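Local coordinates for protein cysteine synthase 3 (Entamoeba histolytica, PDB 6KR5) that probably makes L-cysteine from O-acetylserine and sulfide, using a pyridoxal-5'-phosphate cofactor, as an O-acetylserine sulfhydrylase of two like subunits, at residues 15-18 with 19-22; 47-50 with 51-54. All blocks are in the same frame, centred on the assembly; numbering follows the deposited sequence. Where two conformers were deposited one is given.

Contact 1 of 2, residues 15-18 with 19-22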
loop_
_atom_site.group_PDB
_atom_site.type_symbol
_atom_site.label_atom_id
_atom_site.label_comp_id
_atom_site.label_asym_id
_atom_site.label_seq_id
_atom_site.Cartn_x
_atom_site.Cartn_y
_atom_site.Cartn_z
ATOM N N HIS B 15 1.532 1.676 18.717
ATOM C CA HIS B 15 1.141 2.915 19.384
ATOM C C HIS B 15 0.853 4.046 18.416
ATOM O O HIS B 15 0.162 4.996 18.790
ATOM C CB HIS B 15 2.219 3.367 20.368
ATOM C CG HIS B 15 2.427 2.413 21.501
ATOM N ND1 HIS B 15 3.567 1.652 21.630
ATOM C CD2 HIS B 15 1.636 2.088 22.550
ATOM C CE1 HIS B 15 3.470 0.896 22.712
ATOM N NE2 HIS B 15 2.309 1.145 23.289
ATOM N N ASN B 16 1.381 3.977 17.202
ATOM C CA ASN B 16 1.121 4.966 16.166
ATOM C C ASN B 16 1.614 4.372 14.859
ATOM O O ASN B 16 2.242 3.309 14.838
ATOM C CB ASN B 16 1.813 6.292 16.460
ATOM C CG ASN B 16 3.300 6.122 16.657
ATOM O OD1 ASN B 16 4.016 5.754 15.730
ATOM N ND2 ASN B 16 3.770 6.361 17.878
ATOM N N ILE B 17 1.347 5.089 13.766
ATOM C CA ILE B 17 1.640 4.532 12.448
ATOM C C ILE B 17 3.138 4.349 12.244
ATOM O O ILE B 17 3.553 3.479 11.473
ATOM C CB ILE B 17 0.993 5.403 11.348
ATOM C CG1 ILE B 17 0.956 4.656 10.013
ATOM C CG2 ILE B 17 1.684 6.768 11.204
ATOM C CD1 ILE B 17 0.115 3.407 10.057
ATOM N N LEU B 18 3.979 5.142 12.921
ATOM C CA LEU B 18 5.415 5.001 12.704
ATOM C C LEU B 18 5.916 3.639 13.163
ATOM O O LEU B 18 6.895 3.119 12.613
ATOM C CB LEU B 18 6.175 6.111 13.426
ATOM C CG LEU B 18 5.735 7.516 13.041
ATOM C CD1 LEU B 18 6.677 8.523 13.685
ATOM C CD2 LEU B 18 5.755 7.693 11.530
ATOM N N GLU B 19 5.259 3.044 14.157
ATOM C CA GLU B 19 5.684 1.741 14.654
ATOM C C GLU B 19 5.394 0.611 13.678
ATOM O O GLU B 19 5.880 -0.503 13.897
ATOM C CB GLU B 19 5.022 1.443 15.998
ATOM C CG GLU B 19 5.478 2.414 17.079
ATOM C CD GLU B 19 5.191 1.936 18.491
ATOM O OE1 GLU B 19 4.300 1.089 18.687
ATOM O OE2 GLU B 19 5.880 2.425 19.414
ATOM N N THR B 20 4.606 0.857 12.629
ATOM C CA THR B 20 4.385 -0.153 11.596
ATOM C C THR B 20 5.404 -0.083 10.469
ATOM O O THR B 20 5.347 -0.916 9.559
ATOM C CB THR B 20 2.983 -0.049 10.971
ATOM O OG1 THR B 20 2.893 1.113 10.138
ATOM C CG2 THR B 20 1.889 -0.017 12.027
ATOM N N ILE B 21 6.326 0.878 10.505
ATOM C CA ILE B 21 7.312 1.000 9.444
ATOM C C ILE B 21 8.272 -0.177 9.491
ATOM O O ILE B 21 8.697 -0.617 10.573
ATOM C CB ILE B 21 8.070 2.330 9.581
ATOM C CG1 ILE B 21 7.134 3.488 9.298
ATOM C CG2 ILE B 21 9.288 2.384 8.645
ATOM C CD1 ILE B 21 7.787 4.842 9.567
ATOM N N GLY B 22 8.636 -0.675 8.312
ATOM C CA GLY B 22 9.557 -1.787 8.214
ATOM C C GLY B 22 8.914 -3.143 8.461
ATOM O O GLY B 22 7.691 -3.347 8.344
HETATM O O HOH W 1 5.900 5.113 19.746
#
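Glu19 reaches back along the chain and sets its carboxylate beside His15, with the carboxylate plane turned 72° from the imidazole. OE1 takes the nearly straight bond from the backbone N of His15 (2.8 Å), which comes in from above the carboxylate plane. OE2 sits at the ring edge, in plane, where ND1 of His15 gives it a weak bond of 3.3 Å; a second weak one runs from ND1 to OE1. With CG anti to its own carbonyl carbon (chi1 -65°) and the chain extended beyond it, Glu19 spans the turn. Asn16 crosses this chain at about a right angle, and water 1 links Glu19 OE2 to Asn16 ND2, weakly on the amide side. Arg12 adds a salt bridge to OE1, which therefore takes the His15 backbone N-H, the guanidinium and, weakly, ND1.

Farther on, Ile17 O is gripped twice by Thr20: OG1 meets it in the carbonyl plane, on a lone pair, at 2.8 Å, and the backbone N at 3.1 Å from above that plane. Leu18 and Ile21 run side by side, Leu18 CD2 4.0 Å from Ile21 CD1, and both pack on helices 58-72 and 88-100. Thr20 O bonds Asn7 of the second subunit. Successive i to i+3 bonds from Glu19, Thr20 and Ile21 mark a short 3-10 turn in the loop joining strands 13-14 and 26-28, here at the dimer interface.

Contact 2 of 2, residues 47-50 with 51-54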
loop_
_atom_site.group_PDB
_atom_site.type_symbol
_atom_site.label_atom_id
_atom_site.label_comp_id
_atom_site.label_asym_id
_atom_site.label_seq_id
_atom_site.Cartn_x
_atom_site.Cartn_y
_atom_site.Cartn_z
ATOM N N LYS B 47 11.947 -8.190 -1.712
ATOM C CA LYS B 47 11.595 -7.538 -0.455
ATOM C C LYS B 47 10.676 -6.368 -0.774
ATOM O O LYS B 47 11.072 -5.445 -1.488
ATOM C CB LYS B 47 12.837 -7.059 0.294
ATOM C CG LYS B 47 12.491 -6.529 1.684
ATOM C CD LYS B 47 13.679 -6.502 2.610
ATOM C CE LYS B 47 13.279 -5.994 3.994
ATOM N NZ LYS B 47 12.352 -6.879 4.770
ATOM N N LEU B 48 9.445 -6.421 -0.261
ATOM C CA LEU B 48 8.371 -5.542 -0.729
ATOM C C LEU B 48 8.255 -4.323 0.179
ATOM O O LEU B 48 7.477 -4.308 1.140
ATOM C CB LEU B 48 7.064 -6.316 -0.803
ATOM C CG LEU B 48 7.221 -7.592 -1.613
ATOM C CD1 LEU B 48 5.883 -8.296 -1.679
ATOM C CD2 LEU B 48 7.686 -7.266 -2.994
ATOM N N GLU B 49 8.996 -3.265 -0.171
ATOM C CA GLU B 49 8.930 -2.041 0.613
ATOM C C GLU B 49 7.612 -1.310 0.410
ATOM O O GLU B 49 7.327 -0.345 1.129
ATOM C CB GLU B 49 10.136 -1.159 0.285
ATOM C CG GLU B 49 11.438 -1.812 0.758
ATOM C CD GLU B 49 11.466 -1.960 2.276
ATOM O OE1 GLU B 49 11.304 -0.917 2.944
ATOM O OE2 GLU B 49 11.653 -3.091 2.789
ATOM N N CYS B 50 6.784 -1.766 -0.526
ATOM C CA CYS B 50 5.432 -1.246 -0.636
ATOM C C CYS B 50 4.589 -1.551 0.597
ATOM O O CYS B 50 3.525 -0.940 0.773
ATOM C CB CYS B 50 4.778 -1.838 -1.874
ATOM S SG CYS B 50 3.131 -1.238 -2.150
ATOM N N PHE B 51 5.034 -2.472 1.456
ATOM C CA PHE B 51 4.273 -2.800 2.656
ATOM C C PHE B 51 4.450 -1.782 3.778
ATOM O O PHE B 51 3.762 -1.889 4.797
ATOM C CB PHE B 51 4.639 -4.203 3.145
ATOM C CG PHE B 51 3.839 -5.290 2.485
ATOM C CD1 PHE B 51 4.099 -5.650 1.184
ATOM C CD2 PHE B 51 2.842 -5.951 3.176
ATOM C CE1 PHE B 51 3.362 -6.657 0.572
ATOM C CE2 PHE B 51 2.106 -6.949 2.564
ATOM C CZ PHE B 51 2.377 -7.300 1.271
ATOM N N ASN B 52 5.342 -0.803 3.629
ATOM C CA ASN B 52 5.381 0.297 4.584
ATOM C C ASN B 52 4.056 1.064 4.556
ATOM O O ASN B 52 3.329 1.030 3.554
ATOM C CB ASN B 52 6.554 1.215 4.257
ATOM C CG ASN B 52 7.881 0.623 4.693
ATOM O OD1 ASN B 52 8.145 0.494 5.887
ATOM N ND2 ASN B 52 8.711 0.237 3.729
ATOM N N PRO B 53 3.702 1.750 5.651
ATOM C CA PRO B 53 2.379 2.412 5.702
ATOM C C PRO B 53 2.120 3.398 4.573
ATOM O O PRO B 53 0.975 3.489 4.100
ATOM C CB PRO B 53 2.385 3.110 7.072
ATOM C CG PRO B 53 3.831 3.081 7.541
ATOM C CD PRO B 53 4.413 1.837 6.937
ATOM N N MET B 54 3.129 4.149 4.125
ATOM C CA MET B 54 2.963 4.980 2.941
ATOM C C MET B 54 3.689 4.386 1.736
ATOM O O MET B 54 3.975 5.089 0.762
ATOM C CB MET B 54 3.386 6.423 3.221
ATOM C CG MET B 54 2.287 7.238 3.927
ATOM S SD MET B 54 0.643 7.151 3.156
ATOM C CE MET B 54 1.041 7.758 1.521
HETATM O O HOH W 2 1.668 0.111 1.935
#
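Asn52 lays its amide alongside the Glu49 side chain, and ND2 is held by two acceptors of that one residue. Glu49 OE1 lies exactly in the amide plane of Asn52 at 2.9 Å from ND2, although the amide meets the carboxylate from above its plane. Glu49 O receives the same ND2 at 3.0 Å, in the carbonyl plane and on a lone pair, while the backbone N of Asn52 approaches this oxygen from above. The fit depends on both torsion sets: Asn52 places CG beside its own N (chi1 -76°), and Glu49 bends at chi2 (-64°), so the two side chains point the same way with their flat groups 56° apart.

Phe51 lies beside Leu48, pointing the same way. Its CD1 rests 3.6 Å from Leu48 CB and its CE1 3.8 Å from Leu48 CD1, while Phe51 N bonds Leu48 O at 3.1 Å to close the turn after strand 43-48. Thr20 of the second subunit packs on the Phe51 side chain. Cys50 forms a disulfide with Cys309; the residue was deposited in two conformers.

Outside the turn, Glu49 OE1 pairs with Arg60, OE2 accepts from Thr24, and Asn52 OD1 takes the N-H of Gly22. Both polar ends are thus buried yet supplied with partners. Arg60 and the two donors would probably favour a charged Glu49, and Glu49 OE1 and O on ND2, with Gly22 N on OD1, together fix the rotation of the Asn52 amide.

How the contacts relate
The two contacts follow in series, neither nesting nor crossing. From the N terminus, contact 1 closes a tight turn between strands 13-14 and 26-28; the chain then runs through 26-28 and 43-48, antiparallel neighbours in the mixed sheet, before contact 2 turns it off the end of 43-48 toward helix 58-72. Their centres lie about 12 Å apart, yet they touch. Besides the tie from Gly22 N to Asn52 OD1, Ile21 CG2 packs 3.5 Å from Asn52 OD1, and Pro53 packs against Ile17 and Thr20. Contact 1 thereby packs against the loop of contact 2, linking the mixed sheet with helices 58-72 and 88-100, and both turns meet the second subunit.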